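Local coordinates for protein D-alanine--D-alanine ligase (Acinetobacter baumannii ACICU, PDB 5D8D) that joins two molecules of D-alanine at the expense of ATP, making the D-alanyl-D-alanine dipeptide used in bacterial peptidoglycan synthesis, at residues K102-W107 with L112-Y117; M150-K155 with E176-G181; F184-L189 with A237-A242; P195-Q200 with H278-K283; A256-D259 with N263-L266. All coordinates share one frame; numbering follows the deposited sequence.

Contact 1 (K102-W107 with L112-Y117); sequences KTKQIW and LPTAPY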
# COMPACT_ATOMS: atom_id res chain seq x y z
N LYS A 102 -6.15 -6.10 -3.91
CA LYS A 102 -5.25 -5.07 -4.47
C LYS A 102 -4.06 -5.68 -5.15
O LYS A 102 -3.60 -5.16 -6.16
CB LYS A 102 -4.83 -4.02 -3.43
CG LYS A 102 -5.99 -3.12 -3.02
CD LYS A 102 -5.54 -1.93 -2.23
CE LYS A 102 -6.72 -1.06 -1.82
NZ LYS A 102 -7.49 -1.65 -0.70
N THR A 103 -3.55 -6.78 -4.60
CA THR A 103 -2.52 -7.58 -5.26
C THR A 103 -2.98 -8.04 -6.67
O THR A 103 -2.23 -7.94 -7.64
CB THR A 103 -2.13 -8.79 -4.39
OG1 THR A 103 -1.52 -8.33 -3.18
CG2 THR A 103 -1.12 -9.66 -5.10
N LYS A 104 -4.19 -8.56 -6.77
CA LYS A 104 -4.70 -9.06 -8.06
C LYS A 104 -4.95 -7.94 -9.07
O LYS A 104 -4.69 -8.11 -10.26
CB LYS A 104 -5.97 -9.88 -7.88
CG LYS A 104 -5.76 -11.24 -7.26
CD LYS A 104 -7.07 -11.69 -6.62
CE LYS A 104 -7.40 -13.15 -6.82
NZ LYS A 104 -7.84 -13.47 -8.22
N GLN A 105 -5.43 -6.79 -8.60
CA GLN A 105 -5.63 -5.66 -9.47
C GLN A 105 -4.30 -5.23 -10.01
O GLN A 105 -4.16 -5.03 -11.21
CB GLN A 105 -6.31 -4.53 -8.76
CG GLN A 105 -7.71 -4.88 -8.30
CD GLN A 105 -8.37 -3.90 -7.34
OE1 GLN A 105 -9.59 -3.80 -7.31
NE2 GLN A 105 -7.58 -3.17 -6.54
N ILE A 106 -3.29 -5.12 -9.15
CA ILE A 106 -1.93 -4.88 -9.66
C ILE A 106 -1.50 -5.93 -10.70
O ILE A 106 -0.87 -5.59 -11.73
CB ILE A 106 -0.87 -4.84 -8.55
CG1 ILE A 106 -1.15 -3.72 -7.53
CG2 ILE A 106 0.51 -4.62 -9.15
CD1 ILE A 106 -1.36 -2.34 -8.11
N TRP A 107 -1.84 -7.19 -10.44
CA TRP A 107 -1.57 -8.26 -11.39
C TRP A 107 -2.43 -8.19 -12.71
O TRP A 107 -1.86 -8.33 -13.79
CB TRP A 107 -1.67 -9.64 -10.71
CG TRP A 107 -0.57 -9.94 -9.74
CD1 TRP A 107 0.68 -9.37 -9.67
CD2 TRP A 107 -0.62 -10.90 -8.71
NE1 TRP A 107 1.39 -9.91 -8.64
CE2 TRP A 107 0.61 -10.85 -8.03
CE3 TRP A 107 -1.60 -11.80 -8.27
CZ2 TRP A 107 0.90 -11.67 -6.95
CZ3 TRP A 107 -1.31 -12.62 -7.19
CH2 TRP A 107 -0.07 -12.55 -6.55
N LEU A 112 -0.84 -10.08 -16.20
CA LEU A 112 -0.42 -11.30 -15.51
C LEU A 112 -1.71 -12.02 -15.15
O LEU A 112 -2.68 -11.38 -14.70
CB LEU A 112 0.41 -10.95 -14.25
CG LEU A 112 1.94 -10.96 -14.28
CD1 LEU A 112 2.56 -10.68 -15.64
CD2 LEU A 112 2.52 -9.99 -13.28
N PRO A 113 -1.75 -13.34 -15.34
CA PRO A 113 -3.01 -14.06 -15.12
C PRO A 113 -3.36 -14.30 -13.65
O PRO A 113 -2.51 -14.68 -12.86
CB PRO A 113 -2.75 -15.39 -15.81
CG PRO A 113 -1.29 -15.62 -15.60
CD PRO A 113 -0.64 -14.26 -15.62
N THR A 114 -4.63 -14.13 -13.34
CA THR A 114 -5.14 -14.33 -12.01
C THR A 114 -6.64 -14.56 -12.14
O THR A 114 -7.23 -14.14 -13.13
CB THR A 114 -4.82 -13.11 -11.11
OG1 THR A 114 -5.21 -13.38 -9.78
CG2 THR A 114 -5.53 -11.86 -11.57
N ALA A 115 -7.25 -15.27 -11.20
CA ALA A 115 -8.64 -15.66 -11.38
C ALA A 115 -9.61 -14.48 -11.22
O ALA A 115 -9.42 -13.64 -10.33
CB ALA A 115 -9.02 -16.79 -10.42
N PRO A 116 -10.65 -14.41 -12.08
CA PRO A 116 -11.71 -13.43 -11.81
C PRO A 116 -12.22 -13.53 -10.37
O PRO A 116 -12.15 -14.62 -9.74
CB PRO A 116 -12.82 -13.83 -12.80
CG PRO A 116 -12.10 -14.53 -13.91
CD PRO A 116 -10.91 -15.21 -13.30
N TYR A 117 -12.71 -12.40 -9.86
CA TYR A 117 -13.24 -12.34 -8.51
C TYR A 117 -14.32 -11.27 -8.42
O TYR A 117 -14.50 -10.50 -9.36
CB TYR A 117 -12.10 -12.01 -7.53
CG TYR A 117 -11.51 -10.65 -7.82
CD1 TYR A 117 -10.55 -10.49 -8.82
CD2 TYR A 117 -11.97 -9.51 -7.13
CE1 TYR A 117 -10.04 -9.24 -9.13
CE2 TYR A 117 -11.48 -8.24 -7.44
CZ TYR A 117 -10.51 -8.11 -8.43
OH TYR A 117 -10.00 -6.87 -8.74
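Lys104 reaches from helix 100-108 to the loop that leads into strand 117-120. Its NZ donates to Thr114 OG1 at 3.1 Å. The same NZ lies 2.6 Å from Ala115 O. Its strongest partner lies outside the two segments: Glu176 takes it in a salt bridge. The ammonium group is thus buried among oxygens, and Glu176 probably balances its charge. Thr114 OG1, anti to its own nitrogen (chi1 -174°), accepts from Lys104 and is also hydrogen-bonded to Leu266 O. Nearer the helix end, Leu112 N binds Trp107 O at 3.1 Å, with 152° at the hydrogen. This bond joins the backbones just after the chain leaves the helix.

Packing follows the polar grip. Lys104 CG passes 3.4 Å from Thr114 OG1, so the aliphatic stem covers the hydroxyl it binds. Gln105 CG comes within 3.1 Å of Tyr117 OH, and the amide is turned 58° from the phenol ring. The second subunit packs against Gln105 and Tyr117. Trp107 CD1 meets Leu112 CD2 at 4.1 Å. Thr114 OG1 lies at the edge of the indole, near its plane.

Glu176 belongs to strand 173-177, in the sheet of the ATP-grasp fold that includes strand 117-120. Trp107 and Leu112 also pack on Leu266 of strand 264-270, and Trp107 NE1 bonds Ala242 O of helix 229-245.

Contact 2 (M150-K155 with E176-G181); sequences MSKVEK and EKWITG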
# COMPACT_ATOMS: atom_id res chain seq x y z
N MET A 150 -11.26 -19.36 4.73
CA MET A 150 -11.59 -19.81 3.38
C MET A 150 -12.67 -20.89 3.45
O MET A 150 -12.66 -21.74 4.36
CB MET A 150 -10.34 -20.33 2.63
CG MET A 150 -9.36 -19.24 2.19
SD MET A 150 -7.61 -19.71 2.18
CE MET A 150 -7.29 -20.13 0.46
N SER A 151 -13.61 -20.84 2.52
CA SER A 151 -14.64 -21.87 2.38
C SER A 151 -14.89 -22.08 0.87
O SER A 151 -14.80 -21.13 0.09
CB SER A 151 -15.95 -21.48 3.09
OG SER A 151 -15.79 -20.40 4.01
N LYS A 152 -15.17 -23.32 0.48
CA LYS A 152 -15.53 -23.62 -0.90
C LYS A 152 -17.06 -23.61 -1.08
O LYS A 152 -17.79 -24.34 -0.40
CB LYS A 152 -14.92 -24.96 -1.35
CG LYS A 152 -14.73 -25.05 -2.86
CD LYS A 152 -14.67 -26.48 -3.36
CE LYS A 152 -14.77 -26.51 -4.88
NZ LYS A 152 -14.34 -27.82 -5.43
N VAL A 153 -17.54 -22.77 -2.01
CA VAL A 153 -18.96 -22.61 -2.31
C VAL A 153 -19.29 -23.33 -3.62
O VAL A 153 -18.79 -22.91 -4.67
CB VAL A 153 -19.33 -21.11 -2.42
CG1 VAL A 153 -20.76 -20.92 -2.96
CG2 VAL A 153 -19.17 -20.42 -1.07
N GLU A 154 -20.13 -24.38 -3.55
CA GLU A 154 -20.65 -25.08 -4.76
C GLU A 154 -22.19 -25.03 -4.96
O GLU A 154 -22.69 -25.58 -5.94
CB GLU A 154 -20.09 -26.52 -4.90
CG GLU A 154 -19.80 -27.30 -3.61
CD GLU A 154 -18.60 -28.24 -3.74
OE1 GLU A 154 -18.07 -28.67 -2.70
OE2 GLU A 154 -18.17 -28.53 -4.89
N LYS A 155 -22.91 -24.32 -4.10
CA LYS A 155 -24.32 -24.03 -4.32
C LYS A 155 -24.65 -22.57 -3.90
O LYS A 155 -23.78 -21.87 -3.39
CB LYS A 155 -25.17 -25.04 -3.53
CG LYS A 155 -26.52 -25.40 -4.15
CD LYS A 155 -26.42 -25.92 -5.58
CE LYS A 155 -27.43 -27.03 -5.89
NZ LYS A 155 -28.82 -26.67 -5.49
N GLU A 176 -13.77 -15.49 -5.21
CA GLU A 176 -12.90 -15.73 -6.36
C GLU A 176 -13.39 -17.00 -7.10
O GLU A 176 -13.77 -18.00 -6.44
CB GLU A 176 -11.47 -15.90 -5.85
CG GLU A 176 -10.36 -15.99 -6.89
CD GLU A 176 -8.97 -16.29 -6.27
OE1 GLU A 176 -7.96 -15.80 -6.81
OE2 GLU A 176 -8.89 -17.02 -5.25
N LYS A 177 -13.37 -16.97 -8.44
CA LYS A 177 -13.67 -18.15 -9.29
C LYS A 177 -12.79 -19.35 -8.95
O LYS A 177 -11.58 -19.22 -9.00
CB LYS A 177 -13.44 -17.79 -10.77
CG LYS A 177 -13.52 -18.94 -11.75
CD LYS A 177 -13.69 -18.45 -13.19
CE LYS A 177 -13.21 -19.47 -14.24
NZ LYS A 177 -14.30 -19.81 -15.20
N TRP A 178 -13.39 -20.51 -8.63
CA TRP A 178 -12.60 -21.71 -8.30
C TRP A 178 -11.91 -22.19 -9.57
O TRP A 178 -12.52 -22.17 -10.62
CB TRP A 178 -13.46 -22.85 -7.74
CG TRP A 178 -12.68 -24.07 -7.30
CD1 TRP A 178 -12.47 -25.21 -8.02
CD2 TRP A 178 -12.01 -24.26 -6.04
NE1 TRP A 178 -11.72 -26.10 -7.29
CE2 TRP A 178 -11.42 -25.55 -6.07
CE3 TRP A 178 -11.85 -23.47 -4.89
CZ2 TRP A 178 -10.68 -26.06 -4.99
CZ3 TRP A 178 -11.12 -23.99 -3.81
CH2 TRP A 178 -10.54 -25.27 -3.87
N ILE A 179 -10.65 -22.58 -9.48
CA ILE A 179 -10.01 -23.27 -10.58
C ILE A 179 -9.51 -24.62 -10.06
O ILE A 179 -8.94 -24.71 -8.96
CB ILE A 179 -8.95 -22.41 -11.30
CG1 ILE A 179 -7.71 -22.21 -10.43
CG2 ILE A 179 -9.60 -21.10 -11.82
CD1 ILE A 179 -7.00 -20.88 -10.60
N THR A 180 -9.79 -25.67 -10.82
CA THR A 180 -9.43 -27.01 -10.43
C THR A 180 -8.00 -27.24 -10.84
O THR A 180 -7.63 -27.03 -12.03
CB THR A 180 -10.30 -28.08 -11.12
OG1 THR A 180 -10.15 -27.94 -12.54
CG2 THR A 180 -11.78 -27.95 -10.70
N GLY A 181 -7.21 -27.68 -9.86
CA GLY A 181 -5.84 -28.08 -10.10
C GLY A 181 -5.03 -28.27 -8.83
O GLY A 181 -5.55 -28.64 -7.79
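One face of the Trp178 indole carries the side chain of Lys152, while Thr180 CG2 lies at the ring edge, in plane. The pair is a cation-pi contact on the antiparallel sheet of the ATP-grasp fold. Lys152 comes from edge strand 151-153. Trp178 follows strand 173-177. Strand 137-141 runs between these two strands, so the side chains span the neighbour of both.

The lysine is extended beyond CG and crosses the indole at about a right angle. Its NZ lies 3.9 Å from the centroid of the five-membered ring, 23° off the normal. CE lies 3.7 Å from the same centroid, 12° off the normal, a CH-pi contact. The ammonium therefore sits over the pyrrole part, and the aliphatic stem extends toward the benzene part. Trp178 CG is anti to the backbone nitrogen (chi1 -176°), which swings the indole toward strand 151-153; the second torsion sets the turn of its face. The ammonium also has a long salt bridge with Glu154.

This is a surface contact. Both segments fall within the predicted ATP-binding region, but the pair itself joins the sheet edge to the turn after strand 173-177. At the benzene end of the indole, Lys152 CG rests 3.9 Å from both Trp178 CE3 and CZ3.

Contact 3 (F184-L189 with A237-A242); sequences FTISFL and ALCLRA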
# COMPACT_ATOMS: atom_id res chain seq x y z
N PHE A 184 0.85 -24.44 -5.81
CA PHE A 184 2.30 -24.37 -5.62
C PHE A 184 2.74 -23.12 -4.88
O PHE A 184 2.02 -22.14 -4.92
CB PHE A 184 2.98 -24.41 -6.98
CG PHE A 184 2.62 -25.61 -7.77
CD1 PHE A 184 1.46 -25.63 -8.54
CD2 PHE A 184 3.41 -26.75 -7.71
CE1 PHE A 184 1.11 -26.76 -9.27
CE2 PHE A 184 3.06 -27.89 -8.44
CZ PHE A 184 1.92 -27.89 -9.22
N THR A 185 3.88 -23.16 -4.18
CA THR A 185 4.49 -21.95 -3.63
C THR A 185 5.87 -21.80 -4.22
O THR A 185 6.62 -22.75 -4.40
CB THR A 185 4.47 -21.87 -2.10
OG1 THR A 185 4.61 -20.50 -1.68
CG2 THR A 185 5.55 -22.62 -1.47
N ILE A 186 6.19 -20.57 -4.57
CA ILE A 186 7.49 -20.25 -5.16
C ILE A 186 8.12 -19.25 -4.22
O ILE A 186 7.62 -18.17 -4.08
CB ILE A 186 7.29 -19.68 -6.56
CG1 ILE A 186 6.66 -20.77 -7.41
CG2 ILE A 186 8.62 -19.23 -7.14
CD1 ILE A 186 5.15 -20.84 -7.35
N SER A 187 9.19 -19.65 -3.57
CA SER A 187 9.86 -18.83 -2.58
C SER A 187 10.87 -17.94 -3.24
O SER A 187 11.32 -18.22 -4.33
CB SER A 187 10.56 -19.72 -1.55
OG SER A 187 9.63 -20.55 -0.87
N PHE A 188 11.26 -16.87 -2.56
CA PHE A 188 12.20 -15.93 -3.16
C PHE A 188 13.34 -15.68 -2.21
O PHE A 188 13.15 -15.63 -1.02
CB PHE A 188 11.49 -14.61 -3.57
CG PHE A 188 10.76 -14.71 -4.88
CD1 PHE A 188 9.49 -15.28 -4.94
CD2 PHE A 188 11.36 -14.30 -6.07
CE1 PHE A 188 8.83 -15.45 -6.13
CE2 PHE A 188 10.69 -14.45 -7.28
CZ PHE A 188 9.41 -15.01 -7.31
N LEU A 189 14.53 -15.58 -2.78
CA LEU A 189 15.71 -15.19 -2.06
C LEU A 189 16.61 -14.37 -2.95
O LEU A 189 16.77 -14.67 -4.10
CB LEU A 189 16.45 -16.40 -1.54
CG LEU A 189 17.69 -16.09 -0.73
CD1 LEU A 189 17.36 -15.37 0.54
CD2 LEU A 189 18.46 -17.33 -0.41
N ALA A 237 9.56 -17.90 -13.71
CA ALA A 237 9.56 -16.65 -14.51
C ALA A 237 8.28 -15.84 -14.31
O ALA A 237 8.29 -14.64 -14.09
CB ALA A 237 9.73 -16.98 -15.98
N LEU A 238 7.15 -16.52 -14.38
CA LEU A 238 5.88 -15.87 -14.16
C LEU A 238 5.80 -15.23 -12.77
O LEU A 238 5.38 -14.08 -12.62
CB LEU A 238 4.76 -16.89 -14.35
CG LEU A 238 3.36 -16.37 -14.13
CD1 LEU A 238 3.05 -15.39 -15.26
CD2 LEU A 238 2.34 -17.50 -14.05
N CYS A 239 6.21 -16.00 -11.76
CA CYS A 239 6.19 -15.56 -10.37
C CYS A 239 7.21 -14.46 -10.13
O CYS A 239 6.98 -13.59 -9.31
CB CYS A 239 6.40 -16.74 -9.41
SG CYS A 239 4.99 -17.87 -9.43
N LEU A 240 8.34 -14.50 -10.82
CA LEU A 240 9.30 -13.40 -10.71
C LEU A 240 8.63 -12.12 -11.09
O LEU A 240 8.77 -11.14 -10.40
CB LEU A 240 10.51 -13.63 -11.60
CG LEU A 240 11.59 -12.56 -11.61
CD1 LEU A 240 12.10 -12.25 -10.23
CD2 LEU A 240 12.71 -13.05 -12.50
N ARG A 241 7.88 -12.14 -12.19
CA ARG A 241 7.19 -10.95 -12.68
C ARG A 241 6.08 -10.51 -11.74
O ARG A 241 5.84 -9.32 -11.56
CB ARG A 241 6.61 -11.19 -14.07
CG ARG A 241 7.66 -11.46 -15.12
CD ARG A 241 7.17 -11.00 -16.48
NE ARG A 241 6.07 -11.82 -16.98
CZ ARG A 241 5.15 -11.42 -17.87
NH1 ARG A 241 5.14 -10.18 -18.37
NH2 ARG A 241 4.21 -12.29 -18.26
N ALA A 242 5.38 -11.46 -11.16
CA ALA A 242 4.36 -11.15 -10.17
C ALA A 242 4.99 -10.50 -8.94
O ALA A 242 4.39 -9.62 -8.30
CB ALA A 242 3.60 -12.41 -9.77
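Strand 184-189 and helix segment 237-242 cross at -62°, with their axes 9.6 Å apart at the closest point. Ile186 and Phe188, alternate residues of the strand, both face the helix. Ile186 CD1 touches Cys239 SG at 3.6 Å. Its other branch, CG2, rests 4.0 Å from Cys239 CB, so the isoleucine holds the cysteine with both branches. Phe188 brings the far end of its ring to the helix backbone. Its CZ lies 3.5 Å from Cys239 O, and Leu240 N sits at the ring edge, in plane. Beside it, Phe188 CE2 meets Leu240 CD1 at 3.9 Å, and the two side chains cross at about a right angle. The sulfur thus lies in an apolar setting, and the contact is pure packing.

Helix 229-245 covers this face of the antiparallel sheet in the ATP-grasp fold. Phe188 stacks on Phe243 one turn along the helix. Cys239 also packs against Ile254 of strand 252-259 and Leu266 of strand 264-270.

Contact 4 (P195-Q200 with H278-K283); sequences PVIRLQ and HSLVPK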
# COMPACT_ATOMS: atom_id res chain seq x y z
N PRO A 195 13.46 -23.21 -5.96
CA PRO A 195 12.70 -24.39 -6.42
C PRO A 195 11.29 -24.40 -5.92
O PRO A 195 11.05 -24.04 -4.77
CB PRO A 195 13.47 -25.56 -5.79
CG PRO A 195 14.85 -25.07 -5.70
CD PRO A 195 14.75 -23.62 -5.36
N VAL A 196 10.36 -24.81 -6.77
CA VAL A 196 8.93 -24.70 -6.43
C VAL A 196 8.52 -25.83 -5.49
O VAL A 196 9.18 -26.84 -5.42
CB VAL A 196 7.97 -24.43 -7.64
CG1 VAL A 196 8.66 -24.19 -8.96
CG2 VAL A 196 6.86 -25.42 -7.77
N ILE A 197 7.44 -25.61 -4.73
CA ILE A 197 6.95 -26.58 -3.80
C ILE A 197 5.46 -26.76 -4.00
O ILE A 197 4.76 -25.77 -3.90
CB ILE A 197 7.21 -26.14 -2.37
CG1 ILE A 197 8.71 -26.11 -2.11
CG2 ILE A 197 6.51 -27.10 -1.38
CD1 ILE A 197 9.09 -25.65 -0.71
N ARG A 198 4.99 -27.98 -4.24
CA ARG A 198 3.54 -28.27 -4.23
C ARG A 198 2.99 -28.24 -2.80
O ARG A 198 3.63 -28.72 -1.88
CB ARG A 198 3.24 -29.66 -4.83
CG ARG A 198 1.77 -29.88 -5.23
CD ARG A 198 1.36 -31.35 -5.32
NE ARG A 198 2.50 -32.12 -5.78
CZ ARG A 198 3.01 -33.21 -5.23
NH1 ARG A 198 2.44 -33.80 -4.20
NH2 ARG A 198 4.12 -33.74 -5.77
N LEU A 199 1.78 -27.73 -2.63
CA LEU A 199 1.13 -27.60 -1.33
C LEU A 199 0.05 -28.64 -1.06
O LEU A 199 -0.37 -29.35 -1.95
CB LEU A 199 0.50 -26.23 -1.22
CG LEU A 199 1.44 -25.03 -1.29
CD1 LEU A 199 0.61 -23.77 -1.29
CD2 LEU A 199 2.36 -25.02 -0.09
N GLN A 200 -0.40 -28.68 0.19
CA GLN A 200 -1.42 -29.62 0.67
C GLN A 200 -1.98 -29.16 2.01
O GLN A 200 -3.17 -29.27 2.28
CB GLN A 200 -0.83 -31.05 0.79
CG GLN A 200 -1.74 -32.16 0.25
CD GLN A 200 -2.07 -31.99 -1.23
OE1 GLN A 200 -1.24 -32.27 -2.11
NE2 GLN A 200 -3.28 -31.50 -1.53
N HIS A 278 8.57 -25.97 10.49
CA HIS A 278 7.65 -26.50 9.46
C HIS A 278 7.44 -25.62 8.20
O HIS A 278 6.66 -26.01 7.32
CB HIS A 278 6.26 -26.79 10.09
CG HIS A 278 5.50 -25.56 10.54
ND1 HIS A 278 5.37 -25.22 11.88
CD2 HIS A 278 4.81 -24.62 9.85
CE1 HIS A 278 4.64 -24.11 11.99
NE2 HIS A 278 4.30 -23.73 10.77
N SER A 279 8.08 -24.46 8.11
CA SER A 279 7.80 -23.46 7.06
C SER A 279 8.46 -23.80 5.73
O SER A 279 9.42 -24.52 5.67
CB SER A 279 8.28 -22.05 7.51
OG SER A 279 7.50 -21.54 8.60
N LEU A 280 7.94 -23.22 4.66
CA LEU A 280 8.30 -23.64 3.31
C LEU A 280 9.53 -22.98 2.69
O LEU A 280 10.23 -23.62 1.92
CB LEU A 280 7.10 -23.46 2.40
CG LEU A 280 6.00 -24.50 2.69
CD1 LEU A 280 4.61 -23.91 2.64
CD2 LEU A 280 6.15 -25.63 1.70
N VAL A 281 9.84 -21.73 3.03
CA VAL A 281 11.02 -21.05 2.49
C VAL A 281 12.34 -21.76 2.87
O VAL A 281 13.22 -21.89 2.02
CB VAL A 281 11.06 -19.51 2.81
CG1 VAL A 281 12.44 -18.87 2.51
CG2 VAL A 281 9.94 -18.76 2.05
N PRO A 282 12.49 -22.23 4.14
CA PRO A 282 13.69 -23.04 4.45
C PRO A 282 13.84 -24.31 3.61
O PRO A 282 14.97 -24.64 3.20
CB PRO A 282 13.53 -23.36 5.94
CG PRO A 282 12.75 -22.22 6.46
CD PRO A 282 11.76 -21.88 5.37
N LYS A 283 12.72 -25.01 3.40
CA LYS A 283 12.63 -26.16 2.48
C LYS A 283 13.25 -25.83 1.13
O LYS A 283 14.16 -26.52 0.64
CB LYS A 283 11.15 -26.58 2.25
CG LYS A 283 10.66 -27.88 2.84
CD LYS A 283 10.49 -27.88 4.37
CE LYS A 283 9.26 -28.70 4.82
NZ LYS A 283 9.37 -29.26 6.20
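Apolar packing carries this contact between Ile197, Leu199 and Leu280. Leu280 spreads its two methyls over two partners. Its CD2 presses on Ile197 CG2 at 3.4 Å, tighter than usual van der Waals contact. The same methyl is 3.8 Å from Ile197 CD1, so both branches of the isoleucine close on it. The other methyl, CD1, meets Leu199 CD2 at 3.7 Å. Ile197 and Leu199 thus form two neighbouring supports for one leucine. Ile197 CG2 stands anti to its backbone nitrogen (chi1 -66°, measured to CG1), while CG1 carries CD1 on toward the helix.

A second kind of contact involves the helix backbone and the base of a lysine. Ile197 CD1 reaches Leu280 O at 3.5 Å and Lys283 CB at 3.7 Å. Lys283 crosses the isoleucine at about a right angle. The lysine joins the packing through its CB, with its charged end playing no part between the two segments.

Polar bonds lie outside: Ile197 pairs through its backbone with Thr185 of strand 181-189, and Leu199 with Glu183. The Leu199 side chain is about 4 Å from that of Asp255, a predicted metal ligand, so the packing borders the probable metal site. The contact sets the first turn of helix 280-286 against outer strand 192-198 of the sheet that also holds strands 181-189, 252-259 and 264-270. From the other side of that turn, Pro282 packs on helix 292-301.

Contact 5 (A256-D259 with N263-L266); sequences AMQD and NFWL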
# COMPACT_ATOMS: atom_id res chain seq x y z
N ALA A 256 0.59 -20.03 -6.33
CA ALA A 256 -0.02 -20.13 -7.65
C ALA A 256 -0.73 -21.47 -7.82
O ALA A 256 -0.51 -22.41 -7.06
CB ALA A 256 1.03 -19.93 -8.72
N MET A 257 -1.61 -21.52 -8.81
CA MET A 257 -2.36 -22.70 -9.22
C MET A 257 -1.89 -23.15 -10.62
O MET A 257 -1.59 -22.31 -11.47
CB MET A 257 -3.84 -22.32 -9.31
CG MET A 257 -4.79 -23.37 -8.80
SD MET A 257 -4.73 -23.52 -7.01
CE MET A 257 -6.44 -23.95 -6.62
N GLN A 258 -1.79 -24.46 -10.87
CA GLN A 258 -1.86 -24.96 -12.27
C GLN A 258 -3.19 -25.64 -12.52
O GLN A 258 -3.58 -26.46 -11.74
CB GLN A 258 -0.72 -25.91 -12.62
CG GLN A 258 -0.56 -26.13 -14.15
CD GLN A 258 0.43 -27.23 -14.54
OE1 GLN A 258 1.16 -27.13 -15.57
NE2 GLN A 258 0.46 -28.28 -13.75
N ASP A 259 -3.89 -25.30 -13.61
CA ASP A 259 -5.21 -25.91 -13.89
C ASP A 259 -5.06 -27.19 -14.67
O ASP A 259 -3.97 -27.50 -15.19
CB ASP A 259 -6.23 -24.94 -14.58
CG ASP A 259 -5.79 -24.44 -15.97
OD1 ASP A 259 -4.92 -25.04 -16.64
OD2 ASP A 259 -6.33 -23.39 -16.41
N ASN A 263 -2.51 -24.27 -17.49
CA ASN A 263 -2.28 -22.84 -17.28
C ASN A 263 -1.99 -22.49 -15.83
O ASN A 263 -2.56 -23.07 -14.89
CB ASN A 263 -3.50 -22.03 -17.69
CG ASN A 263 -3.88 -22.23 -19.12
OD1 ASN A 263 -3.04 -22.06 -20.00
ND2 ASN A 263 -5.15 -22.60 -19.37
N PHE A 264 -1.14 -21.49 -15.64
CA PHE A 264 -0.86 -21.01 -14.32
C PHE A 264 -1.80 -19.87 -13.97
O PHE A 264 -2.14 -19.06 -14.80
CB PHE A 264 0.59 -20.64 -14.22
CG PHE A 264 1.51 -21.78 -14.57
CD1 PHE A 264 1.40 -23.01 -13.92
CD2 PHE A 264 2.50 -21.61 -15.52
CE1 PHE A 264 2.24 -24.06 -14.24
CE2 PHE A 264 3.35 -22.66 -15.84
CZ PHE A 264 3.22 -23.89 -15.20
N TRP A 265 -2.20 -19.82 -12.70
CA TRP A 265 -3.00 -18.75 -12.17
C TRP A 265 -2.40 -18.27 -10.83
O TRP A 265 -2.32 -19.04 -9.89
CB TRP A 265 -4.40 -19.25 -11.97
CG TRP A 265 -5.07 -19.63 -13.25
CD1 TRP A 265 -5.21 -20.87 -13.74
CD2 TRP A 265 -5.70 -18.75 -14.20
NE1 TRP A 265 -5.89 -20.85 -14.92
CE2 TRP A 265 -6.20 -19.56 -15.24
CE3 TRP A 265 -5.90 -17.37 -14.28
CZ2 TRP A 265 -6.87 -19.03 -16.35
CZ3 TRP A 265 -6.58 -16.83 -15.38
CH2 TRP A 265 -7.05 -17.67 -16.41
N LEU A 266 -2.02 -16.99 -10.76
CA LEU A 266 -1.45 -16.40 -9.55
C LEU A 266 -2.49 -16.19 -8.45
O LEU A 266 -3.57 -15.66 -8.70
CB LEU A 266 -0.82 -15.07 -9.87
CG LEU A 266 0.37 -15.11 -10.81
CD1 LEU A 266 0.55 -13.70 -11.35
CD2 LEU A 266 1.64 -15.53 -10.12
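Asp259 and Trp265, with Asn263 beside them, hold the end of a beta hairpin. Asp259 takes three hydrogen bonds from across the turn. Its OD1 accepts Asn263 N at 2.7 Å, from above the carboxylate plane. Its OD2 accepts Trp265 NE1 at 3.0 Å. That bond is nearly straight, 170° at the hydrogen, and lies in the indole plane but 52° out of the carboxylate plane. OD2 also accepts Asn263 ND2 at 3.3 Å, through its syn lone pair. Asp259 CG lies between its backbone nitrogen and carbonyl carbon (chi1 62°), which turns the carboxylate across to the opposite strand.

Trp265 also pairs with Met257. Met257 N donates to Trp265 O and Trp265 N to Met257 O, each at 2.8 Å, an antiparallel hydrogen-bonded pair. Asp259 N bonds Asn263 O nearer the turn. On the other face of the sheet, Gln258 CG touches Phe264 CE1 at 3.5 Å.

Strand 264-270 is the outer strand here and continues toward Glu268 and Asn270, predicted metal ligands. The donors from Asn263 and Trp265, with Gln261 N a further, weak donor to OD1, should restrict the carboxylate's rotation. They would probably stabilise its negative charge and hold the indole in place.

Overall arrangement
From the N terminus, contact 1 closes a short loop after helix 100-108. Contact 2 follows in series and bridges strands 151-153 and 173-177. The salt bridge Lys104-Glu176 ties the two together. The chain then enters the second antiparallel sheet. Contact 3 joins strand 181-189 to helix 229-245, and contact 4 joins strand 192-198 to helix 280-286. These two cross along the chain, since 195-200 lies between the segments of contact 3 and 278-283 lies beyond 237-242. Contact 5, the hairpin 256-259 with 263-266, falls within the span of contact 4. It touches contacts 1, 2 and 3, and so links both ATP-grasp sheets with helix 229-245.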